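Local coordinates for cypemycin cysteine dehydrogenase (decarboxylating) (PDB 6JDD), which catalyses the oxidative decarboxylation of the C-terminal cysteine of the cypemycin precursor peptide, a flavin-dependent step in forming its aminovinyl-cysteine (AviCys) ring, at the flavin-adenine dinucleotide site and the interface of chains A and C. Sequence-based numbering; all coordinates share one arbitrary frame. Chains: chain A/B/C, Cypemycin cysteine dehydrogenase (decarboxylating).

Contact 1: the flavin-adenine dinucleotide site. Residues chain A 16-19, 45-47, 51, 96-99, 102, 109, 128, 130; chain B 70, 80, 107-109, 114; chain C 59. With FAD (flavin-adenine dinucleotide), chain D.
This is the flavin pocket of an HFCD-family cysteine decarboxylase, built where three subunits meet: chain A carries most of the FAD, chain B covers one flank and chain C reaches the dimethylbenzene end. The pyrimidine edge of the isoalloxazine is read by backbone. Its N3-H points nearly along the C=O axis of A:Thr128, with N3 2.6 Å from that O, and the carbonyl O2 takes the N-H of A:Leu97, the first residue of helix 97-104, at 158°; a helix start here may favour negative charge building up around N1 and O2. The methyl CG2 of A:Thr96 sits over the face of the same ring. Its OG1, between backbone N and carbonyl carbon (chi1 54°), turns instead to O1P of the flavin-side phosphate (P) at 2.6 Å, which OG1 of A:Thr99 also binds. On the second oxygen of the same phosphate, O2P, the backbone N of A:Gly17 and the hydroxyl of A:Thr45 converge. From chain B, the indole of B:Trp70 lies face-on along the ribityl chain, C1' over its six-membered ring and C3' over its five-membered ring. B:Arg107, bent at chi2 and chi3, grips A:Asp98 side-on: NE meets OD1 from 27° above the carboxylate plane, while NH2 uses the syn lone pair of OD2 at 2.8 Å. OD1 is held further by the backbone N of B:Ala108, whose O accepts the ribityl O3' hydroxyl. At the far end A:Phe51 turns its edge to the benzene ring, CZ 3.6 Å from C7, and the methyl C7M rests on the imidazole face of C:His59, 3.5 Å from NE2.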
loop_
_atom_site.group_PDB
_atom_site.type_symbol
_atom_site.label_atom_id
_atom_site.label_comp_id
_atom_site.label_asym_id
_atom_site.label_seq_id
_atom_site.Cartn_x
_atom_site.Cartn_y
_atom_site.Cartn_z
ATOM N N THR A 16 11.917 -24.610 -13.944
ATOM C CA THR A 16 10.433 -24.584 -13.803
ATOM C C THR A 16 10.064 -25.125 -12.423
ATOM O O THR A 16 10.893 -25.686 -11.792
ATOM C CB THR A 16 9.725 -25.332 -14.955
ATOM O OG1 THR A 16 9.839 -26.750 -14.778
ATOM C CG2 THR A 16 10.211 -24.931 -16.341
ATOM N N GLY A 17 8.798 -24.966 -12.033
ATOM C CA GLY A 17 8.279 -24.999 -10.652
ATOM C C GLY A 17 8.044 -26.390 -10.125
ATOM O O GLY A 17 6.922 -26.727 -9.699
ATOM N N SER A 18 9.085 -27.168 -10.031
ATOM C CA SER A 18 9.011 -28.376 -9.197
ATOM C C SER A 18 9.979 -28.201 -8.034
ATOM O O SER A 18 10.932 -27.377 -8.106
ATOM C CB SER A 18 9.255 -29.608 -10.020
ATOM O OG SER A 18 10.552 -29.627 -10.551
ATOM N N ILE A 19 9.745 -28.954 -6.976
ATOM C CA ILE A 19 10.589 -28.895 -5.756
ATOM C C ILE A 19 12.053 -29.175 -6.154
ATOM O O ILE A 19 12.946 -28.553 -5.557
ATOM C CB ILE A 19 10.004 -29.814 -4.668
ATOM C CG1 ILE A 19 10.685 -29.555 -3.332
ATOM C CG2 ILE A 19 10.050 -31.269 -5.082
ATOM C CD1 ILE A 19 10.376 -28.154 -2.835
ATOM N N THR A 45 11.076 -19.543 -13.907
ATOM C CA THR A 45 9.627 -19.248 -13.968
ATOM C C THR A 45 9.228 -18.708 -12.620
ATOM O O THR A 45 9.841 -19.048 -11.628
ATOM C CB THR A 45 8.724 -20.444 -14.293
ATOM O OG1 THR A 45 8.704 -21.401 -13.225
ATOM C CG2 THR A 45 9.098 -21.094 -15.605
ATOM N N PRO A 46 8.183 -17.863 -12.574
ATOM C CA PRO A 46 7.627 -17.412 -11.309
ATOM C C PRO A 46 7.460 -18.611 -10.337
ATOM O O PRO A 46 7.866 -18.536 -9.234
ATOM C CB PRO A 46 6.326 -16.772 -11.799
ATOM C CG PRO A 46 6.701 -16.182 -13.124
ATOM C CD PRO A 46 7.504 -17.298 -13.750
ATOM N N ALA A 47 6.846 -19.698 -10.792
ATOM C CA ALA A 47 6.609 -20.872 -9.933
ATOM C C ALA A 47 7.947 -21.306 -9.346
ATOM O O ALA A 47 8.040 -21.537 -8.153
ATOM C CB ALA A 47 5.946 -21.981 -10.713
ATOM N N PHE A 51 10.669 -21.766 -5.152
ATOM C CA PHE A 51 11.454 -22.931 -4.659
ATOM C C PHE A 51 12.953 -22.645 -4.661
ATOM O O PHE A 51 13.704 -23.410 -4.032
ATOM C CB PHE A 51 11.129 -24.188 -5.456
ATOM C CG PHE A 51 9.701 -24.655 -5.288
ATOM C CD1 PHE A 51 9.110 -24.727 -4.031
ATOM C CD2 PHE A 51 8.940 -25.018 -6.396
ATOM C CE1 PHE A 51 7.800 -25.159 -3.894
ATOM C CE2 PHE A 51 7.625 -25.423 -6.265
ATOM C CZ PHE A 51 7.059 -25.492 -5.014
ATOM N N THR A 96 8.424 -29.173 -15.543
ATOM C CA THR A 96 7.077 -29.559 -15.062
ATOM C C THR A 96 6.266 -30.172 -16.227
ATOM O O THR A 96 6.503 -29.858 -17.412
ATOM C CB THR A 96 6.355 -28.367 -14.415
ATOM O OG1 THR A 96 6.356 -27.293 -15.362
ATOM C CG2 THR A 96 7.021 -27.933 -13.122
ATOM N N LEU A 97 5.238 -30.911 -15.845
ATOM C CA LEU A 97 4.141 -31.381 -16.739
ATOM C C LEU A 97 3.580 -30.189 -17.505
ATOM O O LEU A 97 3.561 -30.272 -18.733
ATOM C CB LEU A 97 3.098 -32.066 -15.860
ATOM C CG LEU A 97 1.819 -32.537 -16.542
ATOM C CD1 LEU A 97 2.107 -33.226 -17.851
ATOM C CD2 LEU A 97 1.077 -33.487 -15.643
ATOM N N ASP A 98 3.286 -29.088 -16.801
ATOM C CA ASP A 98 2.625 -27.942 -17.428
ATOM C C ASP A 98 3.582 -27.276 -18.423
ATOM O O ASP A 98 3.112 -26.778 -19.443
ATOM C CB ASP A 98 2.060 -26.971 -16.396
ATOM C CG ASP A 98 1.007 -26.103 -17.054
ATOM O OD1 ASP A 98 -0.022 -26.665 -17.475
ATOM O OD2 ASP A 98 1.253 -24.880 -17.192
ATOM N N THR A 99 4.853 -27.194 -18.120
ATOM C CA THR A 99 5.782 -26.483 -19.043
ATOM C C THR A 99 5.808 -27.307 -20.334
ATOM O O THR A 99 5.740 -26.721 -21.432
ATOM C CB THR A 99 7.171 -26.180 -18.435
ATOM O OG1 THR A 99 7.214 -24.981 -17.644
ATOM C CG2 THR A 99 8.214 -26.005 -19.518
ATOM N N ARG A 102 2.627 -26.838 -22.381
ATOM C CA ARG A 102 2.678 -25.501 -23.035
ATOM C C ARG A 102 3.597 -25.552 -24.263
ATOM O O ARG A 102 3.255 -24.920 -25.283
ATOM C CB ARG A 102 3.155 -24.439 -22.039
ATOM C CG ARG A 102 2.083 -23.979 -21.060
ATOM C CD ARG A 102 2.330 -22.572 -20.552
ATOM N NE ARG A 102 3.432 -22.509 -19.602
ATOM C CZ ARG A 102 4.349 -21.549 -19.576
ATOM N NH1 ARG A 102 4.298 -20.561 -20.453
ATOM N NH2 ARG A 102 5.313 -21.580 -18.673
ATOM N N ASP A 109 3.402 -17.780 -24.043
ATOM C CA ASP A 109 2.810 -16.877 -22.999
ATOM C C ASP A 109 3.867 -16.482 -21.935
ATOM O O ASP A 109 3.513 -15.944 -20.845
ATOM C CB ASP A 109 1.567 -17.515 -22.360
ATOM C CG ASP A 109 1.789 -18.924 -21.824
ATOM O OD1 ASP A 109 2.823 -19.528 -22.194
ATOM O OD2 ASP A 109 0.901 -19.415 -21.104
ATOM N N THR A 128 10.218 -33.702 -14.700
ATOM C CA THR A 128 9.837 -34.130 -13.331
ATOM C C THR A 128 8.309 -34.115 -13.273
ATOM O O THR A 128 7.791 -33.152 -12.749
ATOM C CB THR A 128 10.491 -33.225 -12.264
ATOM O OG1 THR A 128 10.173 -31.849 -12.487
ATOM C CG2 THR A 128 11.997 -33.332 -12.251
ATOM N N PRO A 130 4.681 -35.563 -11.840
ATOM C CA PRO A 130 4.168 -36.373 -10.750
ATOM C C PRO A 130 3.520 -37.678 -11.246
ATOM O O PRO A 130 3.295 -38.566 -10.445
ATOM C CB PRO A 130 3.081 -35.505 -10.102
ATOM C CG PRO A 130 3.138 -34.185 -10.803
ATOM C CD PRO A 130 3.851 -34.389 -12.116
ATOM N N TRP B 70 -1.742 -22.380 -6.670
ATOM C CA TRP B 70 -0.521 -23.049 -6.156
ATOM C C TRP B 70 0.039 -22.327 -4.928
ATOM O O TRP B 70 0.755 -23.001 -4.192
ATOM C CB TRP B 70 0.522 -23.149 -7.251
ATOM C CG TRP B 70 0.205 -24.225 -8.225
ATOM C CD1 TRP B 70 -0.151 -24.086 -9.532
ATOM C CD2 TRP B 70 0.153 -25.625 -7.950
ATOM N NE1 TRP B 70 -0.367 -25.313 -10.104
ATOM C CE2 TRP B 70 -0.179 -26.277 -9.155
ATOM C CE3 TRP B 70 0.393 -26.386 -6.816
ATOM C CZ2 TRP B 70 -0.276 -27.657 -9.254
ATOM C CZ3 TRP B 70 0.291 -27.750 -6.908
ATOM C CH2 TRP B 70 -0.029 -28.372 -8.112
ATOM N N ASN B 80 -0.883 -33.719 -5.816
ATOM C CA ASN B 80 0.230 -34.146 -6.716
ATOM C C ASN B 80 0.213 -35.681 -6.894
ATOM O O ASN B 80 1.067 -36.172 -7.626
ATOM C CB ASN B 80 1.571 -33.563 -6.248
ATOM C CG ASN B 80 1.792 -32.142 -6.745
ATOM O OD1 ASN B 80 1.698 -31.870 -7.939
ATOM N ND2 ASN B 80 2.107 -31.219 -5.845
ATOM N N ARG B 107 -3.417 -29.815 -19.108
ATOM C CA ARG B 107 -2.850 -28.692 -18.328
ATOM C C ARG B 107 -2.895 -29.017 -16.829
ATOM O O ARG B 107 -3.840 -29.646 -16.356
ATOM C CB ARG B 107 -3.583 -27.402 -18.689
ATOM C CG ARG B 107 -3.524 -27.070 -20.179
ATOM C CD ARG B 107 -2.088 -26.846 -20.654
ATOM N NE ARG B 107 -1.365 -25.954 -19.764
ATOM C CZ ARG B 107 -1.322 -24.654 -19.882
ATOM N NH1 ARG B 107 -1.905 -24.086 -20.900
ATOM N NH2 ARG B 107 -0.668 -23.896 -19.022
ATOM N N ALA B 108 -1.824 -28.606 -16.129
ATOM C CA ALA B 108 -1.701 -28.708 -14.662
ATOM C C ALA B 108 -1.323 -27.342 -14.086
ATOM O O ALA B 108 -0.485 -27.327 -13.190
ATOM C CB ALA B 108 -0.658 -29.735 -14.334
ATOM N N ASP B 109 -1.910 -26.253 -14.590
ATOM C CA ASP B 109 -1.519 -24.859 -14.191
ATOM C C ASP B 109 -2.298 -24.398 -12.933
ATOM O O ASP B 109 -2.305 -23.178 -12.591
ATOM C CB ASP B 109 -1.695 -23.881 -15.363
ATOM C CG ASP B 109 -3.076 -23.914 -16.007
ATOM O OD1 ASP B 109 -3.816 -24.891 -15.740
ATOM O OD2 ASP B 109 -3.362 -23.007 -16.808
ATOM N N MET B 114 -3.960 -30.343 -11.753
ATOM C CA MET B 114 -2.976 -31.430 -11.541
ATOM C C MET B 114 -3.755 -32.647 -11.017
ATOM O O MET B 114 -3.624 -33.720 -11.565
ATOM C CB MET B 114 -1.872 -30.997 -10.564
ATOM C CG MET B 114 -0.852 -32.081 -10.223
ATOM S SD MET B 114 0.211 -32.402 -11.625
ATOM C CE MET B 114 1.428 -31.096 -11.408
ATOM N N HIS C 59 9.224 -28.567 2.387
ATOM C CA HIS C 59 9.005 -29.832 1.631
ATOM C C HIS C 59 10.157 -30.806 1.893
ATOM O O HIS C 59 9.894 -31.966 2.165
ATOM C CB HIS C 59 8.758 -29.569 0.131
ATOM C CG HIS C 59 7.471 -28.844 -0.099
ATOM N ND1 HIS C 59 6.244 -29.479 0.027
ATOM C CD2 HIS C 59 7.205 -27.529 -0.345
ATOM C CE1 HIS C 59 5.278 -28.578 -0.142
ATOM N NE2 HIS C 59 5.841 -27.366 -0.382
HETATM P PA FAD D . 4.906 -20.795 -14.764
HETATM O O1A FAD D . 5.464 -19.708 -15.623
HETATM O O2A FAD D . 5.010 -20.650 -13.283
HETATM O O5B FAD D . 3.375 -21.058 -15.167
HETATM C C5B FAD D . 2.338 -20.329 -14.463
HETATM C C4B FAD D . 1.101 -20.264 -15.326
HETATM O O4B FAD D . 0.637 -18.891 -15.390
HETATM C C3B FAD D . 1.275 -20.712 -16.784
HETATM O O3B FAD D . 0.114 -21.385 -17.258
HETATM C C2B FAD D . 1.493 -19.385 -17.516
HETATM O O2B FAD D . 1.138 -19.448 -18.880
HETATM C C1B FAD D . 0.563 -18.466 -16.732
HETATM N N9A FAD D . 0.945 -17.061 -16.786
HETATM C C8A FAD D . 1.572 -16.401 -17.814
HETATM N N7A FAD D . 1.776 -15.131 -17.548
HETATM C C5A FAD D . 1.253 -14.949 -16.273
HETATM C C6A FAD D . 1.162 -13.825 -15.431
HETATM N N6A FAD D . 1.615 -12.617 -15.756
HETATM N N1A FAD D . 0.577 -14.000 -14.222
HETATM C C2A FAD D . 0.123 -15.218 -13.899
HETATM N N3A FAD D . 0.153 -16.344 -14.607
HETATM C C4A FAD D . 0.738 -16.136 -15.798
HETATM N N1 FAD D . 4.575 -29.923 -11.237
HETATM C C2 FAD D . 5.251 -30.832 -11.975
HETATM O O2 FAD D . 5.016 -30.974 -13.177
HETATM N N3 FAD D . 6.212 -31.627 -11.435
HETATM C C4 FAD D . 6.555 -31.554 -10.107
HETATM O O4 FAD D . 7.425 -32.289 -9.663
HETATM C C4X FAD D . 5.873 -30.619 -9.305
HETATM N N5 FAD D . 6.186 -30.536 -8.037
HETATM C C5X FAD D . 5.509 -29.618 -7.278
HETATM C C6 FAD D . 5.833 -29.514 -5.914
HETATM C C7 FAD D . 5.194 -28.617 -5.092
HETATM C C7M FAD D . 5.566 -28.532 -3.634
HETATM C C8 FAD D . 4.188 -27.775 -5.628
HETATM C C8M FAD D . 3.475 -26.782 -4.748
HETATM C C9 FAD D . 3.862 -27.867 -6.966
HETATM C C9A FAD D . 4.509 -28.782 -7.813
HETATM N N10 FAD D . 4.204 -28.901 -9.168
HETATM C C10 FAD D . 4.871 -29.819 -9.959
HETATM C "C1'" FAD D . 3.164 -28.044 -9.763
HETATM C "C2'" FAD D . 3.755 -26.874 -10.525
HETATM O "O2'" FAD D . 4.416 -25.995 -9.619
HETATM C "C3'" FAD D . 2.668 -26.102 -11.277
HETATM O "O3'" FAD D . 2.156 -26.914 -12.329
HETATM C "C4'" FAD D . 3.150 -24.771 -11.860
HETATM O "O4'" FAD D . 2.065 -24.116 -12.520
HETATM C "C5'" FAD D . 4.294 -24.946 -12.832
HETATM O "O5'" FAD D . 4.575 -23.678 -13.484
HETATM P P FAD D . 5.895 -23.534 -14.382
HETATM O O1P FAD D . 5.945 -24.681 -15.336
HETATM O O2P FAD D . 7.059 -23.297 -13.476
HETATM O O3P FAD D . 5.578 -22.187 -15.194
HETATM O O HOH W 1 3.064 -29.097 -13.704
HETATM O O HOH W 2 -1.000 -21.100 -20.198
HETATM O O HOH W 3 3.784 -23.877 -17.116
#

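Contact 2: the interface of chains A and C. Residues chain A 53, 56, 59-60; chain C 19, 50-52.
The phenyl ring of C:Phe51 has one face against the backbone of its own chain, with CA of C:Ile19 4.2 Å above the plane and toward the rim; the imidazole of A:His59 brings CG and CD2 near the tip of C:Ile19. These groups belong to a two-fold symmetric interface between copies of an HFCD-family flavoprotein, a superfamily of homooligomeric cysteine decarboxylases. Helix 54-60 of chain A packs here on the 3-10 turn that starts at C:Ile19 and on the stretch from C:Arg50 to C:Leu52. On the chain C side, C:Ile19 does most of the touching. CG1 stands anti to the backbone N (chi1 -169°), and the second torsion, 65°, bends the chain so that CD1 lands against the helix, 3.6 Å from CA of A:Ala56. The same methyl lies 3.7 Å from CB of A:His59, the two side chains crossing obliquely. Lower on the branch, CG1 runs alongside CD2 of A:Leu60 at 4.2 Å, the side chains sliding past each other in opposite directions. An alanine at C:Ile19 would remove CG1, CG2 and CD1, and would probably leave A:Ala56, A:His59 and A:Leu60 without their shared apolar partner, loosening the seat of helix 54-60. Beside this packing, alanines sit where the chains come close: CB of A:Ala56 meets the carbonyl O of C:Phe51 at 3.5 Å, and CB of A:Ala53 comes up to the carbonyl O of C:Arg50 at 3.4 Å. A water joins the polar main chain across this patch. The backbone N of A:Ala53 reaches it at 165°, a nearly straight bond of 3.0 Å from N to the oxygen of water 4. On the chain C side, water 4 lies 2.7 Å from O of C:Phe51, so that it bridges main chain to main chain.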
loop_
_atom_site.group_PDB
_atom_site.type_symbol
_atom_site.label_atom_id
_atom_site.label_comp_id
_atom_site.label_asym_id
_atom_site.label_seq_id
_atom_site.Cartn_x
_atom_site.Cartn_y
_atom_site.Cartn_z
ATOM N N ALA A 53 16.015 -19.035 -5.079
ATOM C CA ALA A 53 16.221 -17.583 -5.105
ATOM C C ALA A 53 16.960 -17.228 -6.398
ATOM O O ALA A 53 18.096 -17.707 -6.610
ATOM C CB ALA A 53 16.952 -17.180 -3.851
ATOM N N ALA A 56 20.581 -15.918 -5.879
ATOM C CA ALA A 56 21.660 -16.908 -5.729
ATOM C C ALA A 56 22.189 -17.333 -7.119
ATOM O O ALA A 56 23.425 -17.474 -7.276
ATOM C CB ALA A 56 21.167 -18.068 -4.903
ATOM N N HIS A 59 24.612 -15.004 -8.717
ATOM C CA HIS A 59 25.983 -15.223 -8.177
ATOM C C HIS A 59 26.582 -16.503 -8.766
ATOM O O HIS A 59 27.721 -16.471 -9.202
ATOM C CB HIS A 59 26.004 -15.194 -6.634
ATOM C CG HIS A 59 25.674 -13.837 -6.101
ATOM N ND1 HIS A 59 26.579 -12.788 -6.167
ATOM C CD2 HIS A 59 24.518 -13.322 -5.589
ATOM C CE1 HIS A 59 25.989 -11.685 -5.708
ATOM N NE2 HIS A 59 24.718 -11.987 -5.336
ATOM N N LEU A 60 25.845 -17.604 -8.817
ATOM C CA LEU A 60 26.464 -18.890 -9.198
ATOM C C LEU A 60 26.649 -18.983 -10.716
ATOM O O LEU A 60 27.554 -19.679 -11.131
ATOM C CB LEU A 60 25.583 -20.016 -8.667
ATOM C CG LEU A 60 25.444 -20.035 -7.148
ATOM C CD1 LEU A 60 24.282 -20.908 -6.686
ATOM C CD2 LEU A 60 26.746 -20.484 -6.500
ATOM N N ILE C 19 26.149 -17.267 0.261
ATOM C CA ILE C 19 25.706 -17.843 -1.034
ATOM C C ILE C 19 25.652 -19.378 -0.900
ATOM O O ILE C 19 24.744 -19.981 -1.494
ATOM C CB ILE C 19 26.584 -17.300 -2.177
ATOM C CG1 ILE C 19 25.975 -17.653 -3.527
ATOM C CG2 ILE C 19 28.020 -17.756 -2.040
ATOM C CD1 ILE C 19 24.646 -16.944 -3.717
ATOM N N ARG C 50 17.244 -14.775 1.342
ATOM C CA ARG C 50 17.487 -14.101 0.038
ATOM C C ARG C 50 18.242 -15.053 -0.883
ATOM O O ARG C 50 18.396 -14.690 -2.038
ATOM C CB ARG C 50 18.326 -12.815 0.185
ATOM C CG ARG C 50 17.654 -11.675 0.955
ATOM C CD ARG C 50 18.548 -10.427 1.126
ATOM N NE ARG C 50 19.769 -10.560 1.960
ATOM C CZ ARG C 50 20.143 -9.757 2.997
ATOM N NH1 ARG C 50 19.401 -8.729 3.372
ATOM N NH2 ARG C 50 21.269 -9.986 3.674
ATOM N N PHE C 51 18.783 -16.160 -0.358
ATOM C CA PHE C 51 19.627 -17.093 -1.155
ATOM C C PHE C 51 18.968 -18.461 -1.311
ATOM O O PHE C 51 19.419 -19.243 -2.165
ATOM C CB PHE C 51 21.024 -17.215 -0.559
ATOM C CG PHE C 51 21.814 -15.928 -0.608
ATOM C CD1 PHE C 51 21.861 -15.154 -1.763
ATOM C CD2 PHE C 51 22.512 -15.483 0.512
ATOM C CE1 PHE C 51 22.592 -13.977 -1.792
ATOM C CE2 PHE C 51 23.219 -14.295 0.495
ATOM C CZ PHE C 51 23.257 -13.546 -0.657
ATOM N N LEU C 52 17.933 -18.731 -0.526
ATOM C CA LEU C 52 17.130 -19.958 -0.710
ATOM C C LEU C 52 15.661 -19.660 -0.426
ATOM O O LEU C 52 15.356 -18.549 -0.012
ATOM C CB LEU C 52 17.684 -21.077 0.161
ATOM C CG LEU C 52 17.669 -20.849 1.659
ATOM C CD1 LEU C 52 16.258 -20.817 2.193
ATOM C CD2 LEU C 52 18.422 -21.975 2.337
HETATM O O HOH W 4 18.228 -20.745 -4.078
#

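The C-alpha centres of contact 1 and contact 2 lie about 21 Å apart, yet they draw on the same residues in different copies. Positions 19, 51 and 59 serve both: in contact 1, A:Phe51 and C:His59 meet the flavin's methyl end, with A:Ile19 packed against C:His59 and bordering N5, while in contact 2 C:Ile19, C:Phe51 and A:His59 form the exchanged twin of that meeting. Each subunit therefore lends helix 54-60 to its partner while receiving the partner's in return. Together with the part played by chain B, this suggests that flavin binding and assembly depend on each other; the deposited assembly holds twelve copies.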